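Local coordinates for anopheles Plasmodium-responsive Leucine-rich repeat protein 1B (Anopheles gambiae, PDB 4XGO), which probably takes part in the mosquito's response to Plasmodium and interacts with LRIM1, the crystallised part being its leucine-rich repeat domain, at residues W305-N308 / S309-L313; T218-H221 / F222-M225. One frame throughout, in Å; residues are numbered along the deposited sequence.

Interaction 1: W305-N308 / S309-L313; sequences WDCN and SLRAL
Leu310 lays its CD1 methyl over one face of the Trp305 indole, 4.0 Å from the centroid of the five-membered ring and only 7° off its normal, a CH-pi contact in which the two side chains cross at about a right angle. The leucine reaches it because CG stands anti to the backbone N (chi1 -175°), beside the carbonyl carbon, while its CD2 meets Trp305 CB and CG. Further along the indole, Leu313 CD2 comes no closer than 4.5 Å to Trp305 CH2. This is the buried, tightly packed side, where the chain turns from a short strand into the first turn of a helix.

Asp306 is the N-cap. Its OD2 accepts from Ser309 N at 3.0 Å, on the anti side of the carboxylate, with the donor tilted from the carboxylate plane. Its carbonyl O takes Leu310 N, also at 3.0 Å, in an almost straight bond. Arg311 N to Cys307 O (2.7 Å) and Ala312 N to Asn308 O carry the helical pattern forward. A carboxylate here would be expected to interact favourably with the helix dipole.

The solvent side is looser. Arg311 bends at chi3 and brings NH2 to 2.9 Å from Asn308 OD1, approaching from above the amide's carbonyl plane, with the amide and guanidinium planes 65° apart. Cys307 CB lies over a face of the guanidinium, 3.6 Å from NH1. Salt bridges to Glu336 and Glu343 further restrain this group.

Around the cap, Trp305 NE1 donates to Leu300 O and Ser309 OG pairs with Phe287 N. Helix 307-316 and strand 339-342, which runs parallel to strand 305-306, are joined by the Cys307-Cys341 disulfide, consistent with the cysteine-bearing C-terminal cap that closes many extracellular leucine-rich repeat solenoids.

Interaction 2: T218-H221 / F222-M225; sequences TYQH and FVKM. Unlike the reference sequence in segment 218-221: Tyr219 (reference Ile), Gln220 (reference His). Unlike the reference sequence in segment 222-225: Lys224 (reference Thr), Met225 (reference Ile). With PO4 (phosphate ion), chain E.
Phe222 closes the 3-10 turn that starts at Tyr219, its backbone N donating to Tyr219 O at 3.1 Å. The same carbonyl O lies at the edge of the Phe222 ring, in its plane and 3.7 Å from CD1. With CG anti to its own carbonyl carbon (chi1 -65°), the ring is directed back along the turn, where Thr218 O also lies near its plane at the edge. One residue on, Val223 N reaches Gln220 O at 3.2 Å, while Val223 CG1, set between the backbone N and carbonyl carbon (chi1 72°), meets that oxygen at 3.3 Å and crosses obliquely past the Gln220 amide.

The chain then makes a type I turn from Phe222 to Met225. A water links the two segments, donating to His221 O and accepting from Lys224 N.

All this lies between strands 206-208 and 230-232 of the leucine-rich repeat solenoid, where the return to the next parallel strand includes this short 3-10 turn, with Phe222 buried against Leu198, Ile217 and Leu228. Tyr219 stacks on Phe243 and its OH is hydrogen-bonded to Gln270 and Arg246 O. On the more exposed side the imidazole of His221 carries Thr218 CB over the centre of one face, 3.6 Å above the plane.

A phosphate, probably from the crystallisation liquor, sits beside this pair. Thr218 N donates to its O2 at 2.8 Å, nearly straight, and Thr218 OG1 donates to O1 at 2.7 Å; Thr195 OG1 is hydrogen-bonded to both the phosphate and His221 ND1. His221 presents its ring edge, with CE1 3.2 Å from O4. The backbone N-H and hydroxyls thus form a small anion site without help from a lysine or arginine in 218-225, and the nearby negative charge would probably make protonation of His221 easier.

Overall arrangement
Interactions 1 and 2 lie in series along the chain and do not touch: their centres are 30 Å apart and their nearest atoms about 18 Å. Interaction 2 belongs to a loop between strands 206-208 and 230-232, inside the run of repeats and about 20 Å from the centre of the chain. Interaction 1, about 36 Å from that centre, lies beyond strand 297-299, the last of the parallel repeat strands. One is thus a turn within the solenoid and the other part of its C-terminal end. The phosphate belongs to interaction 2 alone.

Interaction 1: W305-N308 / S309-L313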
loop_
_atom_site.group_PDB
_atom_site.type_symbol
_atom_site.label_atom_id
_atom_site.label_comp_id
_atom_site.label_asym_id
_atom_site.label_seq_id
_atom_site.Cartn_x
_atom_site.Cartn_y
_atom_site.Cartn_z
ATOM N N TRP A 305 -35.099 -7.937 -22.873
ATOM C CA TRP A 305 -35.734 -9.216 -23.228
ATOM C C TRP A 305 -37.097 -9.095 -23.880
ATOM O O TRP A 305 -37.954 -8.331 -23.433
ATOM C CB TRP A 305 -35.943 -10.105 -21.981
ATOM C CG TRP A 305 -34.692 -10.538 -21.376
ATOM C CD1 TRP A 305 -34.170 -10.143 -20.172
ATOM C CD2 TRP A 305 -33.743 -11.434 -21.949
ATOM N NE1 TRP A 305 -32.961 -10.751 -19.964
ATOM C CE2 TRP A 305 -32.671 -11.546 -21.039
ATOM C CE3 TRP A 305 -33.694 -12.158 -23.142
ATOM C CZ2 TRP A 305 -31.549 -12.332 -21.301
ATOM C CZ3 TRP A 305 -32.577 -12.943 -23.396
ATOM C CH2 TRP A 305 -31.544 -13.047 -22.476
ATOM N N ASP A 306 -37.293 -9.908 -24.906
ATOM C CA ASP A 306 -38.622 -10.237 -25.418
ATOM C C ASP A 306 -39.227 -11.288 -24.469
ATOM O O ASP A 306 -38.572 -12.278 -24.121
ATOM C CB ASP A 306 -38.445 -10.769 -26.839
ATOM C CG ASP A 306 -39.670 -11.399 -27.392
ATOM O OD1 ASP A 306 -40.537 -10.642 -27.887
ATOM O OD2 ASP A 306 -39.735 -12.643 -27.390
ATOM N N CYS A 307 -40.452 -11.052 -24.001
ATOM C CA CYS A 307 -41.052 -11.934 -22.987
ATOM C C CYS A 307 -41.181 -13.376 -23.472
ATOM O O CYS A 307 -40.920 -14.301 -22.724
ATOM C CB CYS A 307 -42.427 -11.415 -22.538
ATOM S SG CYS A 307 -42.374 -9.905 -21.555
ATOM N N ASN A 308 -41.581 -13.565 -24.722
ATOM C CA ASN A 308 -41.753 -14.922 -25.256
ATOM C C ASN A 308 -40.431 -15.702 -25.248
ATOM O O ASN A 308 -40.390 -16.867 -24.863
ATOM C CB ASN A 308 -42.365 -14.872 -26.660
ATOM C CG ASN A 308 -43.834 -14.478 -26.636
ATOM O OD1 ASN A 308 -44.553 -14.795 -25.681
ATOM N ND2 ASN A 308 -44.285 -13.766 -27.669
ATOM N N SER A 309 -39.342 -15.037 -25.613
ATOM C CA SER A 309 -38.024 -15.676 -25.588
ATOM C C SER A 309 -37.574 -15.984 -24.166
ATOM O O SER A 309 -37.075 -17.073 -23.868
ATOM C CB SER A 309 -36.989 -14.761 -26.246
ATOM O OG SER A 309 -35.758 -15.440 -26.423
ATOM N N LEU A 310 -37.717 -15.001 -23.287
ATOM C CA LEU A 310 -37.379 -15.179 -21.882
ATOM C C LEU A 310 -38.196 -16.308 -21.250
ATOM O O LEU A 310 -37.644 -17.161 -20.551
ATOM C CB LEU A 310 -37.631 -13.869 -21.132
ATOM C CG LEU A 310 -37.229 -13.787 -19.667
ATOM C CD1 LEU A 310 -35.732 -13.980 -19.520
ATOM C CD2 LEU A 310 -37.647 -12.434 -19.124
ATOM N N ARG A 311 -39.500 -16.313 -21.502
ATOM C CA ARG A 311 -40.376 -17.375 -20.980
ATOM C C ARG A 311 -40.016 -18.748 -21.539
ATOM O O ARG A 311 -40.062 -19.739 -20.809
ATOM C CB ARG A 311 -41.837 -17.075 -21.271
ATOM C CG ARG A 311 -42.431 -16.039 -20.336
ATOM C CD ARG A 311 -43.941 -16.019 -20.455
ATOM N NE ARG A 311 -44.398 -15.456 -21.718
ATOM C CZ ARG A 311 -44.879 -14.228 -21.879
ATOM N NH1 ARG A 311 -44.972 -13.385 -20.851
ATOM N NH2 ARG A 311 -45.271 -13.834 -23.080
ATOM N N ALA A 312 -39.652 -18.803 -22.821
ATOM C CA ALA A 312 -39.143 -20.039 -23.426
ATOM C C ALA A 312 -37.853 -20.499 -22.760
ATOM O O ALA A 312 -37.589 -21.695 -22.661
ATOM C CB ALA A 312 -38.928 -19.854 -24.921
ATOM N N LEU A 313 -37.042 -19.543 -22.317
ATOM C CA LEU A 313 -35.793 -19.833 -21.615
ATOM C C LEU A 313 -36.038 -20.492 -20.252
ATOM O O LEU A 313 -35.331 -21.435 -19.880
ATOM C CB LEU A 313 -34.988 -18.537 -21.432
ATOM C CG LEU A 313 -33.470 -18.581 -21.491
ATOM C CD1 LEU A 313 -32.980 -19.194 -22.794
ATOM C CD2 LEU A 313 -32.929 -17.168 -21.338
#

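Interaction 2: T218-H221 / F222-M225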
loop_
_atom_site.group_PDB
_atom_site.type_symbol
_atom_site.label_atom_id
_atom_site.label_comp_id
_atom_site.label_asym_id
_atom_site.label_seq_id
_atom_site.Cartn_x
_atom_site.Cartn_y
_atom_site.Cartn_z
ATOM N N THR A 218 -13.943 -14.366 -32.576
ATOM C CA THR A 218 -13.988 -15.260 -33.720
ATOM C C THR A 218 -13.904 -16.688 -33.226
ATOM O O THR A 218 -12.879 -17.118 -32.720
ATOM C CB THR A 218 -12.825 -14.981 -34.681
ATOM O OG1 THR A 218 -12.981 -13.667 -35.222
ATOM C CG2 THR A 218 -12.789 -16.003 -35.819
ATOM N N TYR A 219 -14.980 -17.436 -33.403
ATOM C CA TYR A 219 -15.086 -18.740 -32.778
ATOM C C TYR A 219 -14.018 -19.722 -33.287
ATOM O O TYR A 219 -13.603 -20.611 -32.545
ATOM C CB TYR A 219 -16.500 -19.288 -32.977
ATOM C CG TYR A 219 -16.808 -20.531 -32.176
ATOM C CD1 TYR A 219 -16.898 -20.488 -30.790
ATOM C CD2 TYR A 219 -17.018 -21.750 -32.809
ATOM C CE1 TYR A 219 -17.188 -21.628 -30.052
ATOM C CE2 TYR A 219 -17.311 -22.893 -32.083
ATOM C CZ TYR A 219 -17.400 -22.830 -30.712
ATOM O OH TYR A 219 -17.688 -23.985 -30.008
ATOM N N GLN A 220 -13.551 -19.542 -34.522
ATOM C CA GLN A 220 -12.502 -20.400 -35.099
ATOM C C GLN A 220 -11.182 -20.332 -34.332
ATOM O O GLN A 220 -10.365 -21.247 -34.429
ATOM C CB GLN A 220 -12.255 -20.046 -36.577
ATOM C CG GLN A 220 -11.261 -20.945 -37.306
ATOM C CD GLN A 220 -9.809 -20.523 -37.129
ATOM O OE1 GLN A 220 -9.519 -19.378 -36.773
ATOM N NE2 GLN A 220 -8.886 -21.457 -37.360
ATOM N N HIS A 221 -10.968 -19.250 -33.587
ATOM C CA HIS A 221 -9.740 -19.107 -32.804
ATOM C C HIS A 221 -9.643 -20.140 -31.686
ATOM O O HIS A 221 -8.566 -20.327 -31.121
ATOM C CB HIS A 221 -9.625 -17.694 -32.248
ATOM C CG HIS A 221 -9.403 -16.662 -33.309
ATOM N ND1 HIS A 221 -9.443 -15.308 -33.061
ATOM C CD2 HIS A 221 -9.159 -16.794 -34.633
ATOM C CE1 HIS A 221 -9.217 -14.650 -34.183
ATOM N NE2 HIS A 221 -9.037 -15.527 -35.151
ATOM N N PHE A 222 -10.762 -20.808 -31.393
ATOM C CA PHE A 222 -10.830 -21.817 -30.339
ATOM C C PHE A 222 -10.804 -23.275 -30.825
ATOM O O PHE A 222 -10.922 -24.197 -30.004
ATOM C CB PHE A 222 -12.085 -21.566 -29.506
ATOM C CG PHE A 222 -12.041 -20.262 -28.759
ATOM C CD1 PHE A 222 -12.363 -19.074 -29.389
ATOM C CD2 PHE A 222 -11.618 -20.221 -27.449
ATOM C CE1 PHE A 222 -12.300 -17.875 -28.714
ATOM C CE2 PHE A 222 -11.551 -19.027 -26.769
ATOM C CZ PHE A 222 -11.897 -17.849 -27.401
ATOM N N VAL A 223 -10.613 -23.482 -32.127
ATOM C CA VAL A 223 -10.729 -24.821 -32.745
ATOM C C VAL A 223 -9.673 -25.838 -32.267
ATOM O O VAL A 223 -9.893 -27.056 -32.354
ATOM C CB VAL A 223 -10.680 -24.722 -34.300
ATOM C CG1 VAL A 223 -9.276 -24.387 -34.787
ATOM C CG2 VAL A 223 -11.196 -26.004 -34.952
ATOM N N LYS A 224 -8.529 -25.350 -31.783
ATOM C CA LYS A 224 -7.459 -26.238 -31.303
ATOM C C LYS A 224 -7.506 -26.496 -29.792
ATOM O O LYS A 224 -6.690 -27.256 -29.269
ATOM C CB LYS A 224 -6.092 -25.671 -31.702
ATOM C CG LYS A 224 -5.947 -25.465 -33.208
ATOM C CD LYS A 224 -4.572 -24.928 -33.582
ATOM N N MET A 225 -8.464 -25.880 -29.100
ATOM C CA MET A 225 -8.563 -25.988 -27.650
ATOM C C MET A 225 -8.962 -27.400 -27.269
ATOM O O MET A 225 -10.055 -27.858 -27.582
ATOM C CB MET A 225 -9.598 -25.024 -27.088
ATOM C CG MET A 225 -9.333 -23.561 -27.357
ATOM S SD MET A 225 -8.143 -22.860 -26.201
ATOM C CE MET A 225 -7.922 -21.225 -26.887
HETATM P P PO4 E . -11.259 -11.686 -32.539
HETATM O O1 PO4 E . -12.193 -11.524 -33.736
HETATM O O2 PO4 E . -11.589 -12.960 -31.809
HETATM O O3 PO4 E . -11.435 -10.466 -31.654
HETATM O O4 PO4 E . -9.820 -11.752 -33.027
HETATM O O HOH W 1 -7.625 -22.887 -30.638
#